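Replication protein (Sphinx1.76-related DNA, PDB 6H24) is a plasmid-encoded replication protein, here its winged-helix WH1 domain as a dimer, that probably acts in initiating DNA replication. Local coordinates at residues L19-L24 with F75-S80; A9-S14 with E125-Q130; T62-L67 with Y102-A107; I29-E34 with T46-S51. All blocks are in the same frame, centred on the assembly; numbering follows the deposited sequence.

Contact 1 of 4, residues L19-L24 with F75-S80; sequences LVEQRL and FARQFS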
loop_
_atom_site.group_PDB
_atom_site.type_symbol
_atom_site.label_atom_id
_atom_site.label_comp_id
_atom_site.label_asym_id
_atom_site.label_seq_id
_atom_site.Cartn_x
_atom_site.Cartn_y
_atom_site.Cartn_z
ATOM N N LEU A 19 -11.754 -9.200 15.034
ATOM C CA LEU A 19 -10.918 -9.171 16.229
ATOM C C LEU A 19 -9.491 -9.611 15.915
ATOM O O LEU A 19 -8.532 -9.013 16.408
ATOM C CB LEU A 19 -11.522 -10.061 17.315
ATOM C CG LEU A 19 -10.764 -10.168 18.638
ATOM C CD1 LEU A 19 -10.622 -8.812 19.310
ATOM C CD2 LEU A 19 -11.458 -11.162 19.566
ATOM N N VAL A 20 -9.328 -10.653 15.093
ATOM C CA VAL A 20 -7.980 -11.144 14.823
ATOM C C VAL A 20 -7.167 -10.085 14.082
ATOM O O VAL A 20 -5.946 -9.988 14.262
ATOM C CB VAL A 20 -8.012 -12.468 14.040
ATOM C CG1 VAL A 20 -8.674 -12.286 12.682
ATOM C CG2 VAL A 20 -6.596 -13.020 13.919
ATOM N N GLU A 21 -7.818 -9.283 13.238
ATOM C CA GLU A 21 -7.112 -8.217 12.534
ATOM C C GLU A 21 -6.704 -7.108 13.497
ATOM O O GLU A 21 -5.613 -6.544 13.375
ATOM C CB GLU A 21 -7.987 -7.653 11.425
ATOM C CG GLU A 21 -8.295 -8.602 10.282
ATOM C CD GLU A 21 -9.323 -7.995 9.358
ATOM O OE1 GLU A 21 -10.516 -8.356 9.468
ATOM O OE2 GLU A 21 -8.942 -7.132 8.538
ATOM N N GLN A 22 -7.583 -6.775 14.445
ATOM C CA GLN A 22 -7.231 -5.820 15.488
ATOM C C GLN A 22 -6.040 -6.311 16.295
ATOM O O GLN A 22 -5.123 -5.536 16.603
ATOM C CB GLN A 22 -8.429 -5.583 16.406
ATOM C CG GLN A 22 -9.626 -5.000 15.691
ATOM C CD GLN A 22 -10.765 -4.682 16.629
ATOM O OE1 GLN A 22 -10.647 -4.829 17.844
ATOM N NE2 GLN A 22 -11.881 -4.238 16.065
ATOM N N ARG A 23 -6.025 -7.599 16.629
ATOM C CA ARG A 23 -4.932 -8.150 17.416
ATOM C C ARG A 23 -3.652 -8.245 16.597
ATOM O O ARG A 23 -2.556 -8.047 17.135
ATOM C CB ARG A 23 -5.342 -9.510 17.976
ATOM C CG ARG A 23 -6.368 -9.376 19.090
ATOM C CD ARG A 23 -6.885 -10.716 19.534
ATOM N NE ARG A 23 -7.686 -10.622 20.748
ATOM C CZ ARG A 23 -8.371 -11.639 21.260
ATOM N NH1 ARG A 23 -8.363 -12.812 20.643
ATOM N NH2 ARG A 23 -9.073 -11.480 22.372
ATOM N N LEU A 24 -3.762 -8.547 15.302
ATOM C CA LEU A 24 -2.584 -8.508 14.440
ATOM C C LEU A 24 -1.913 -7.140 14.528
ATOM O O LEU A 24 -0.687 -7.036 14.677
ATOM C CB LEU A 24 -2.983 -8.830 13.002
ATOM C CG LEU A 24 -1.925 -8.596 11.925
ATOM C CD1 LEU A 24 -0.764 -9.552 12.077
ATOM C CD2 LEU A 24 -2.556 -8.754 10.550
ATOM N N PHE A 75 -5.269 -6.747 4.340
ATOM C CA PHE A 75 -4.705 -6.288 3.071
ATOM C C PHE A 75 -5.792 -5.928 2.063
ATOM O O PHE A 75 -5.588 -5.048 1.224
ATOM C CB PHE A 75 -3.774 -7.399 2.573
ATOM C CG PHE A 75 -3.039 -7.097 1.302
ATOM C CD1 PHE A 75 -1.851 -6.393 1.310
ATOM C CD2 PHE A 75 -3.509 -7.589 0.099
ATOM C CE1 PHE A 75 -1.161 -6.157 0.141
ATOM C CE2 PHE A 75 -2.824 -7.351 -1.082
ATOM C CZ PHE A 75 -1.648 -6.633 -1.060
ATOM N N ALA A 76 -6.971 -6.547 2.157
ATOM C CA ALA A 76 -8.044 -6.266 1.213
ATOM C C ALA A 76 -8.797 -4.973 1.496
ATOM O O ALA A 76 -9.555 -4.519 0.630
ATOM C CB ALA A 76 -9.039 -7.427 1.208
ATOM N N ARG A 77 -8.605 -4.366 2.661
ATOM C CA ARG A 77 -9.428 -3.240 3.078
ATOM C C ARG A 77 -8.891 -1.904 2.560
ATOM O O ARG A 77 -7.720 -1.762 2.196
ATOM C CB ARG A 77 -9.522 -3.210 4.604
ATOM C CG ARG A 77 -10.130 -4.478 5.184
ATOM C CD ARG A 77 -10.455 -4.323 6.646
ATOM N NE ARG A 77 -10.913 -5.583 7.210
ATOM C CZ ARG A 77 -12.167 -6.012 7.156
ATOM N NH1 ARG A 77 -13.102 -5.272 6.572
ATOM N NH2 ARG A 77 -12.491 -7.182 7.686
ATOM N N GLN A 78 -9.780 -0.912 2.556
ATOM C CA GLN A 78 -9.453 0.451 2.151
ATOM C C GLN A 78 -10.341 1.415 2.929
ATOM O O GLN A 78 -11.389 1.035 3.460
ATOM C CB GLN A 78 -9.635 0.641 0.637
ATOM C CG GLN A 78 -11.062 0.436 0.135
ATOM C CD GLN A 78 -11.182 0.570 -1.379
ATOM O OE1 GLN A 78 -11.638 1.593 -1.888
ATOM N NE2 GLN A 78 -10.755 -0.456 -2.099
ATOM N N PHE A 79 -9.897 2.669 3.014
ATOM C CA PHE A 79 -10.717 3.737 3.585
ATOM C C PHE A 79 -10.445 5.034 2.831
ATOM O O PHE A 79 -9.402 5.198 2.190
ATOM C CB PHE A 79 -10.467 3.898 5.098
ATOM C CG PHE A 79 -9.101 4.422 5.456
ATOM C CD1 PHE A 79 -7.988 3.596 5.424
ATOM C CD2 PHE A 79 -8.944 5.728 5.885
ATOM C CE1 PHE A 79 -6.735 4.080 5.770
ATOM C CE2 PHE A 79 -7.699 6.216 6.236
ATOM C CZ PHE A 79 -6.597 5.394 6.186
ATOM N N SER A 80 -11.410 5.955 2.905
ATOM C CA SER A 80 -11.381 7.183 2.124
ATOM C C SER A 80 -11.599 8.395 3.020
ATOM O O SER A 80 -12.265 8.314 4.058
ATOM C CB SER A 80 -12.444 7.163 1.023
ATOM O OG SER A 80 -12.199 6.111 0.107
#
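E21 lays its carboxylate against the NE edge of the R77 guanidinium, nearly in its plane, the two side chains reaching out from opposite directions. The arginine presents its NE side: NE gives a nearly straight bond (176°) to E21 OE2 at 2.8 Å, and R77 NH2 bonds E21 OE1 at 2.9 Å. Both oxygens use their syn lone pairs and the two planes lie only 20° apart, so this is a bidentate, side-on salt bridge in which each group fixes the other's rotation. Length suits both residues, because the backbones are far apart here; even the closest CA atoms, those of E21 and F75, are 10.0 Å from each other. R77 spans the gap with a chain extended from CG to NE. The bridge ties helix 19-34 of the WH1 winged-helix domain to the turn between helix 60-75 and the β-hairpin strand 78-85. E21 is buried, and its charge is met by more than the arginine: OE1 also accepts a hydrogen bond from the backbone N of A18. R77 touches N16, L17 and W96 as well, while its backbone O is bonded by NH1 of R95 of the same chain. Close by, the O of F75 accepts a hydrogen bond from R95 of the second subunit.

Contact 2 of 4, residues A9-S14 with E125-Q130; sequences ALMNAS and EEQFTQ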
loop_
_atom_site.group_PDB
_atom_site.type_symbol
_atom_site.label_atom_id
_atom_site.label_comp_id
_atom_site.label_asym_id
_atom_site.label_seq_id
_atom_site.Cartn_x
_atom_site.Cartn_y
_atom_site.Cartn_z
ATOM N N ALA A 9 -12.235 9.132 9.938
ATOM C CA ALA A 9 -12.472 8.147 8.887
ATOM C C ALA A 9 -11.844 6.808 9.244
ATOM O O ALA A 9 -12.452 5.750 9.032
ATOM C CB ALA A 9 -11.933 8.659 7.552
ATOM N N LEU A 10 -10.619 6.829 9.771
ATOM C CA LEU A 10 -9.944 5.582 10.117
ATOM C C LEU A 10 -10.644 4.881 11.277
ATOM O O LEU A 10 -10.800 3.653 11.266
ATOM C CB LEU A 10 -8.481 5.857 10.456
ATOM C CG LEU A 10 -7.643 4.611 10.740
ATOM C CD1 LEU A 10 -7.584 3.756 9.480
ATOM C CD2 LEU A 10 -6.246 4.963 11.211
ATOM N N MET A 11 -11.061 5.637 12.299
ATOM C CA MET A 11 -11.725 5.016 13.439
ATOM C C MET A 11 -13.059 4.400 13.034
ATOM O O MET A 11 -13.405 3.299 13.480
ATOM C CB MET A 11 -11.932 6.043 14.554
ATOM C CG MET A 11 -10.656 6.591 15.188
ATOM S SD MET A 11 -9.508 5.320 15.774
ATOM C CE MET A 11 -8.165 5.526 14.605
ATOM N N ASN A 12 -13.822 5.085 12.178
ATOM C CA ASN A 12 -15.071 4.508 11.703
ATOM C C ASN A 12 -14.801 3.246 10.894
ATOM O O ASN A 12 -15.529 2.253 11.009
ATOM C CB ASN A 12 -15.845 5.530 10.874
ATOM C CG ASN A 12 -16.682 6.460 11.733
ATOM O OD1 ASN A 12 -17.535 6.015 12.500
ATOM N ND2 ASN A 12 -16.451 7.760 11.598
ATOM N N ALA A 13 -13.754 3.265 10.066
ATOM C CA ALA A 13 -13.396 2.073 9.303
ATOM C C ALA A 13 -12.900 0.952 10.210
ATOM O O ALA A 13 -13.068 -0.231 9.887
ATOM C CB ALA A 13 -12.334 2.429 8.259
ATOM N N SER A 14 -12.306 1.299 11.352
ATOM C CA SER A 14 -11.759 0.288 12.252
ATOM C C SER A 14 -12.823 -0.673 12.766
ATOM O O SER A 14 -12.507 -1.824 13.088
ATOM C CB SER A 14 -11.044 0.977 13.420
ATOM O OG SER A 14 -11.952 1.435 14.407
ATOM N N GLU A 125 -3.788 1.738 18.560
ATOM C CA GLU A 125 -3.473 0.980 19.770
ATOM C C GLU A 125 -4.518 1.255 20.846
ATOM O O GLU A 125 -4.951 0.331 21.546
ATOM C CB GLU A 125 -2.048 1.289 20.239
ATOM C CG GLU A 125 -1.626 0.508 21.493
ATOM C CD GLU A 125 -0.168 0.719 21.896
ATOM O OE1 GLU A 125 0.471 1.689 21.432
ATOM O OE2 GLU A 125 0.335 -0.091 22.709
ATOM N N GLU A 126 -4.940 2.519 20.989
ATOM C CA GLU A 126 -5.976 2.877 21.954
ATOM C C GLU A 126 -7.310 2.249 21.574
ATOM O O GLU A 126 -7.998 1.657 22.414
ATOM C CB GLU A 126 -6.125 4.402 22.028
ATOM C CG GLU A 126 -4.890 5.131 22.536
ATOM C CD GLU A 126 -4.966 6.641 22.355
ATOM O OE1 GLU A 126 -6.023 7.153 21.927
ATOM O OE2 GLU A 126 -3.956 7.319 22.641
ATOM N N GLN A 127 -7.673 2.351 20.293
ATOM C CA GLN A 127 -8.950 1.841 19.813
ATOM C C GLN A 127 -9.085 0.346 20.061
ATOM O O GLN A 127 -10.172 -0.147 20.385
ATOM C CB GLN A 127 -9.066 2.144 18.313
ATOM C CG GLN A 127 -10.410 1.833 17.693
ATOM C CD GLN A 127 -11.420 2.933 17.926
ATOM O OE1 GLN A 127 -11.272 3.745 18.843
ATOM N NE2 GLN A 127 -12.455 2.971 17.092
ATOM N N PHE A 128 -8.001 -0.393 19.861
ATOM C CA PHE A 128 -8.007 -1.848 19.882
ATOM C C PHE A 128 -7.676 -2.472 21.228
ATOM O O PHE A 128 -7.945 -3.662 21.414
ATOM C CB PHE A 128 -7.035 -2.360 18.814
ATOM C CG PHE A 128 -7.458 -2.047 17.397
ATOM C CD1 PHE A 128 -8.776 -1.739 17.091
ATOM C CD2 PHE A 128 -6.524 -2.030 16.381
ATOM C CE1 PHE A 128 -9.155 -1.451 15.787
ATOM C CE2 PHE A 128 -6.898 -1.740 15.079
ATOM C CZ PHE A 128 -8.212 -1.445 14.785
ATOM N N THR A 129 -7.077 -1.735 22.160
ATOM C CA THR A 129 -6.741 -2.331 23.443
ATOM C C THR A 129 -8.006 -2.655 24.220
ATOM O O THR A 129 -8.892 -1.806 24.377
ATOM C CB THR A 129 -5.862 -1.401 24.279
ATOM O OG1 THR A 129 -4.622 -1.167 23.606
ATOM C CG2 THR A 129 -5.584 -2.035 25.643
ATOM N N GLN A 130 -8.082 -3.880 24.713
ATOM C CA GLN A 130 -9.186 -4.321 25.543
ATOM C C GLN A 130 -8.659 -4.600 26.939
ATOM O O GLN A 130 -7.485 -4.935 27.125
ATOM C CB GLN A 130 -9.855 -5.569 24.971
ATOM C CG GLN A 130 -10.631 -5.296 23.701
ATOM C CD GLN A 130 -11.037 -6.568 22.995
ATOM O OE1 GLN A 130 -10.706 -7.668 23.437
ATOM N NE2 GLN A 130 -11.747 -6.426 21.883
#
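Helix 2-14 and helix 121-128, the first and last helices of this chain, come together here near their C-terminal ends, with the CA atoms of M11 and Q127 7.6 Å apart. Q127 has the largest share of the contact. Its CG stands anti to the backbone N (chi1 -173°) and the chain then bends at chi2, which swings the amide over to helix 2-14. There NE2 donates to S14 OG at 3.1 Å, with S14 OG lying 18° out of the amide plane. M11 and Q127 slide past each other in opposite directions, the thioether SD resting 3.7 Å from Q127 CD; the flexible methionine can bend to follow the amide. S14 CB packs 3.9 Å from F128 CE1, while the phenylalanine also reaches Q22 and I25 of helix 19-34. An alanine in place of Q127 would probably leave S14 OG without its interhelical donor and open a gap beside the M11 sulfur. Serine suits its position because it is small enough to let F128 approach, yet its hydroxyl can serve both helices. Buried S14 OG donates to M11 O, at an unusually short 2.5 Å, and accepts from Q127, so this relay of polar groups satisfies the hydroxyl beside the M11 thioether and the F128 ring.

Contact 3 of 4, residues T62-L67 with Y102-A107; sequences TAYQAL and YMDDTA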
loop_
_atom_site.group_PDB
_atom_site.type_symbol
_atom_site.label_atom_id
_atom_site.label_comp_id
_atom_site.label_asym_id
_atom_site.label_seq_id
_atom_site.Cartn_x
_atom_site.Cartn_y
_atom_site.Cartn_z
ATOM N N THR A 62 -4.155 -23.160 16.062
ATOM C CA THR A 62 -4.756 -22.347 15.015
ATOM C C THR A 62 -4.238 -20.917 15.002
ATOM O O THR A 62 -4.675 -20.127 14.161
ATOM C CB THR A 62 -6.283 -22.310 15.176
ATOM O OG1 THR A 62 -6.619 -21.827 16.484
ATOM C CG2 THR A 62 -6.884 -23.690 14.972
ATOM N N ALA A 63 -3.291 -20.577 15.880
ATOM C CA ALA A 63 -2.899 -19.180 16.046
ATOM C C ALA A 63 -2.205 -18.654 14.798
ATOM O O ALA A 63 -2.533 -17.570 14.306
ATOM C CB ALA A 63 -1.988 -19.031 17.266
ATOM N N TYR A 64 -1.259 -19.419 14.249
ATOM C CA TYR A 64 -0.544 -18.944 13.072
ATOM C C TYR A 64 -1.479 -18.799 11.876
ATOM O O TYR A 64 -1.475 -17.769 11.198
ATOM C CB TYR A 64 0.615 -19.871 12.732
ATOM C CG TYR A 64 1.257 -19.545 11.401
ATOM C CD1 TYR A 64 1.853 -18.315 11.182
ATOM C CD2 TYR A 64 1.245 -20.461 10.361
ATOM C CE1 TYR A 64 2.437 -18.011 9.961
ATOM C CE2 TYR A 64 1.826 -20.169 9.137
ATOM C CZ TYR A 64 2.420 -18.939 8.945
ATOM O OH TYR A 64 3.001 -18.635 7.735
ATOM N N GLN A 65 -2.299 -19.820 11.601
ATOM C CA GLN A 65 -3.222 -19.718 10.474
ATOM C C GLN A 65 -4.155 -18.523 10.638
ATOM O O GLN A 65 -4.474 -17.832 9.663
ATOM C CB GLN A 65 -4.029 -21.006 10.323
ATOM C CG GLN A 65 -4.830 -21.072 9.028
ATOM C CD GLN A 65 -3.933 -21.136 7.795
ATOM O OE1 GLN A 65 -3.019 -21.959 7.720
ATOM N NE2 GLN A 65 -4.184 -20.260 6.834
ATOM N N ALA A 66 -4.612 -18.268 11.870
ATOM C CA ALA A 66 -5.468 -17.114 12.119
ATOM C C ALA A 66 -4.766 -15.818 11.741
ATOM O O ALA A 66 -5.363 -14.944 11.101
ATOM C CB ALA A 66 -5.875 -17.080 13.593
ATOM N N LEU A 67 -3.494 -15.684 12.112
ATOM C CA LEU A 67 -2.728 -14.501 11.737
ATOM C C LEU A 67 -2.531 -14.423 10.229
ATOM O O LEU A 67 -2.679 -13.351 9.627
ATOM C CB LEU A 67 -1.374 -14.530 12.433
ATOM C CG LEU A 67 -1.328 -14.304 13.936
ATOM C CD1 LEU A 67 0.113 -14.459 14.355
ATOM C CD2 LEU A 67 -1.875 -12.937 14.305
ATOM N N TYR A 102 4.120 -13.980 4.944
ATOM C CA TYR A 102 4.049 -15.048 5.928
ATOM C C TYR A 102 5.165 -16.051 5.705
ATOM O O TYR A 102 5.555 -16.337 4.566
ATOM C CB TYR A 102 2.691 -15.764 5.888
ATOM C CG TYR A 102 2.405 -16.447 4.579
ATOM C CD1 TYR A 102 2.890 -17.720 4.322
ATOM C CD2 TYR A 102 1.628 -15.832 3.610
ATOM C CE1 TYR A 102 2.630 -18.357 3.117
ATOM C CE2 TYR A 102 1.351 -16.459 2.411
ATOM C CZ TYR A 102 1.857 -17.719 2.169
ATOM O OH TYR A 102 1.583 -18.347 0.973
ATOM N N MET A 103 5.645 -16.606 6.821
ATOM C CA MET A 103 6.674 -17.644 6.835
ATOM C C MET A 103 6.117 -18.861 7.569
ATOM O O MET A 103 6.077 -18.881 8.805
ATOM C CB MET A 103 7.940 -17.143 7.512
ATOM C CG MET A 103 8.585 -15.968 6.825
ATOM S SD MET A 103 10.021 -15.384 7.736
ATOM C CE MET A 103 11.094 -16.807 7.578
ATOM N N ASP A 104 5.720 -19.881 6.814
ATOM C CA ASP A 104 5.121 -21.064 7.416
ATOM C C ASP A 104 6.077 -21.757 8.379
ATOM O O ASP A 104 5.647 -22.300 9.405
ATOM C CB ASP A 104 4.695 -22.037 6.321
ATOM C CG ASP A 104 3.476 -21.563 5.561
ATOM O OD1 ASP A 104 2.824 -20.593 5.994
ATOM O OD2 ASP A 104 3.187 -22.156 4.498
ATOM N N ASP A 105 7.368 -21.809 8.040
ATOM C CA ASP A 105 8.299 -22.623 8.816
ATOM C C ASP A 105 8.582 -22.040 10.200
ATOM O O ASP A 105 8.983 -22.790 11.100
ATOM C CB ASP A 105 9.601 -22.816 8.035
ATOM C CG ASP A 105 9.442 -23.785 6.870
ATOM O OD1 ASP A 105 8.327 -24.323 6.685
ATOM O OD2 ASP A 105 10.429 -24.009 6.141
ATOM N N THR A 106 8.416 -20.730 10.385
ATOM C CA THR A 106 8.654 -20.085 11.671
ATOM C C THR A 106 7.396 -19.526 12.324
ATOM O O THR A 106 7.496 -18.894 13.382
ATOM C CB THR A 106 9.672 -18.946 11.517
ATOM O OG1 THR A 106 9.202 -18.013 10.534
ATOM C CG2 THR A 106 11.028 -19.488 11.098
ATOM N N ALA A 107 6.225 -19.730 11.729
ATOM C CA ALA A 107 4.966 -19.229 12.283
ATOM C C ALA A 107 5.050 -17.735 12.578
ATOM O O ALA A 107 4.715 -17.276 13.673
ATOM C CB ALA A 107 4.571 -19.996 13.543
#
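The ring of Y64 has A107 over one face and D104 at its edge. A107 CA sits 3.8 Å from the Y64 ring centroid and 26° off the ring normal, a CH-pi contact displaced toward the rim; with only a methyl side chain, alanine lets its backbone come this close. At the edge, Y64 OH donates to D104 OD1 at 2.6 Å, using the anti lone pair of that oxygen. The ring and carboxylate planes are 84° apart, almost perpendicular. Y64 CG lies anti to the backbone N (chi1 171°), which sends the ring from the helix into the turn after strand 97-103, where its hydroxyl also comes 3.4 Å from Y102 CB. Tyrosine suits the site by joining a broad apolar face to a polar end. A leucine in place of Y64 would probably leave D104 without its hydroxyl donor and strip A107 of the aromatic surface beneath it. D104 OD1 has a second partner in K68, which forms a salt bridge with it and a cation-pi contact with Y102. The contact thus joins helix 60-75 to the turn leading into strand 108-113, with A49 of helix 49-56 and V109 also against Y64, while Y102 pairs with a strand of the second subunit.

Contact 4 of 4, residues I29-E34 with T46-S51; sequences IIEARE and TVHASS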
loop_
_atom_site.group_PDB
_atom_site.type_symbol
_atom_site.label_atom_id
_atom_site.label_comp_id
_atom_site.label_asym_id
_atom_site.label_seq_id
_atom_site.Cartn_x
_atom_site.Cartn_y
_atom_site.Cartn_z
ATOM N N ILE A 29 2.498 -3.626 16.848
ATOM C CA ILE A 29 2.915 -2.469 17.646
ATOM C C ILE A 29 3.737 -2.914 18.848
ATOM O O ILE A 29 4.804 -2.359 19.135
ATOM C CB ILE A 29 1.683 -1.656 18.089
ATOM C CG1 ILE A 29 0.990 -1.019 16.888
ATOM C CG2 ILE A 29 2.075 -0.597 19.115
ATOM C CD1 ILE A 29 -0.420 -0.565 17.172
ATOM N N ILE A 30 3.239 -3.911 19.576
ATOM C CA ILE A 30 3.914 -4.387 20.782
ATOM C C ILE A 30 5.281 -4.968 20.444
ATOM O O ILE A 30 6.289 -4.643 21.083
ATOM C CB ILE A 30 3.028 -5.420 21.502
ATOM C CG1 ILE A 30 1.812 -4.725 22.112
ATOM C CG2 ILE A 30 3.826 -6.175 22.564
ATOM C CD1 ILE A 30 0.763 -5.685 22.624
ATOM N N GLU A 31 5.338 -5.857 19.444
ATOM C CA GLU A 31 6.613 -6.483 19.106
ATOM C C GLU A 31 7.617 -5.463 18.581
ATOM O O GLU A 31 8.824 -5.600 18.825
ATOM C CB GLU A 31 6.402 -7.600 18.085
ATOM C CG GLU A 31 7.631 -8.471 17.875
ATOM C CD GLU A 31 7.304 -9.822 17.260
ATOM O OE1 GLU A 31 6.188 -10.341 17.481
ATOM O OE2 GLU A 31 8.169 -10.372 16.550
ATOM N N ALA A 32 7.150 -4.433 17.873
ATOM C CA ALA A 32 8.060 -3.402 17.391
ATOM C C ALA A 32 8.750 -2.722 18.562
ATOM O O ALA A 32 9.982 -2.651 18.627
ATOM C CB ALA A 32 7.299 -2.376 16.550
ATOM N N ARG A 33 7.958 -2.223 19.506
ATOM C CA ARG A 33 8.501 -1.608 20.709
ATOM C C ARG A 33 9.458 -2.557 21.423
ATOM O O ARG A 33 10.577 -2.173 21.792
ATOM C CB ARG A 33 7.325 -1.211 21.606
ATOM C CG ARG A 33 7.575 -0.135 22.620
ATOM C CD ARG A 33 6.269 0.626 22.880
ATOM N NE ARG A 33 5.155 -0.266 23.211
ATOM C CZ ARG A 33 3.881 -0.045 22.891
ATOM N NH1 ARG A 33 3.529 1.039 22.208
ATOM N NH2 ARG A 33 2.953 -0.917 23.248
ATOM N N GLU A 34 9.054 -3.824 21.576
ATOM C CA GLU A 34 9.853 -4.770 22.351
ATOM C C GLU A 34 11.210 -5.039 21.710
ATOM O O GLU A 34 12.197 -5.257 22.425
ATOM C CB GLU A 34 9.088 -6.085 22.526
ATOM N N THR A 46 7.434 -7.542 12.159
ATOM C CA THR A 46 7.228 -8.968 12.362
ATOM C C THR A 46 6.223 -9.207 13.485
ATOM O O THR A 46 6.202 -8.482 14.484
ATOM C CB THR A 46 8.554 -9.664 12.678
ATOM O OG1 THR A 46 9.452 -9.512 11.567
ATOM C CG2 THR A 46 8.346 -11.150 12.960
ATOM N N VAL A 47 5.374 -10.217 13.293
ATOM C CA VAL A 47 4.474 -10.722 14.325
ATOM C C VAL A 47 4.669 -12.228 14.433
ATOM O O VAL A 47 4.597 -12.943 13.426
ATOM C CB VAL A 47 2.996 -10.401 14.035
ATOM C CG1 VAL A 47 2.091 -11.054 15.083
ATOM C CG2 VAL A 47 2.771 -8.899 13.996
ATOM N N HIS A 48 4.941 -12.701 15.644
ATOM C CA HIS A 48 5.106 -14.117 15.923
ATOM C C HIS A 48 3.804 -14.716 16.430
ATOM O O HIS A 48 3.132 -14.131 17.282
ATOM C CB HIS A 48 6.200 -14.350 16.970
ATOM C CG HIS A 48 7.587 -14.094 16.474
ATOM N ND1 HIS A 48 8.079 -12.830 16.237
ATOM C CD2 HIS A 48 8.597 -14.950 16.190
ATOM C CE1 HIS A 48 9.328 -12.919 15.813
ATOM N NE2 HIS A 48 9.664 -14.195 15.772
ATOM N N ALA A 49 3.451 -15.895 15.912
ATOM C CA ALA A 49 2.328 -16.621 16.495
ATOM C C ALA A 49 2.549 -16.858 17.986
ATOM O O ALA A 49 1.587 -16.871 18.761
ATOM C CB ALA A 49 2.108 -17.950 15.772
ATOM N N SER A 50 3.807 -17.039 18.402
ATOM C CA SER A 50 4.102 -17.230 19.817
ATOM C C SER A 50 3.680 -16.018 20.636
ATOM O O SER A 50 3.193 -16.165 21.762
ATOM C CB SER A 50 5.595 -17.502 20.006
ATOM O OG SER A 50 6.380 -16.483 19.405
ATOM N N SER A 51 3.843 -14.811 20.087
ATOM C CA SER A 51 3.400 -13.612 20.794
ATOM C C SER A 51 1.877 -13.557 20.868
ATOM O O SER A 51 1.311 -13.173 21.895
ATOM C CB SER A 51 3.946 -12.357 20.116
ATOM O OG SER A 51 5.358 -12.395 20.021
#
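E31 turns its CG anti to the backbone N (chi1 -169°) and keeps its chain extended, which carries the carboxylate out of the helix to H48; the histidine's CG, anti to its own carbonyl carbon, sets the ring edge against it. E31 has two conformers; in the one described, H48 ND1 approaches E31 OE2 at 2.5 Å, so short and so bent a hydrogen bond that its exact length is doubtful. The ring and carboxylate planes are 31° apart. The other oxygen is met by the backbone of the same histidine: H48 N donates to E31 OE1 at 3.2 Å on the syn side, and S51 OG adds a weak bond to that oxygen at 3.4 Å. In this conformer the carboxylate is thus held through both oxygens. Glutamate suits the place because it is long enough to pass T46 and still reach H48, its OE2 lying 3.7 Å from T46 CG2 on the way. H48 ends strand 45-48 and occupies the N-cap position of helix 49-56. The short axes of helix 29-34 and strand 46-48 cross at 107°, 7.8 Å apart. A helix laid across a short strand that leads directly into the next helix is consistent with the helix-strand-helix order of winged-helix domains.

Contact 2 is the most buried of the four, contact 1 is partly buried, and contacts 3 and 4 lie at the surface. Contacts 1 and 4 share helix 19-34 and both place a glutamate on it, yet one meets an arginine in a paired salt bridge and the other a histidine and backbone NH. Contact 2 instead relies on neutral groups and a sulfur, and connects to contact 4 through the E125–R33 salt bridge. Contacts 3 and 4 reach the same three-stranded sheet and touch at A49 and A107, whereas contacts 2 and 3 lie on opposite sides of the chain's centre. Contacts 1 and 3 also border the second subunit.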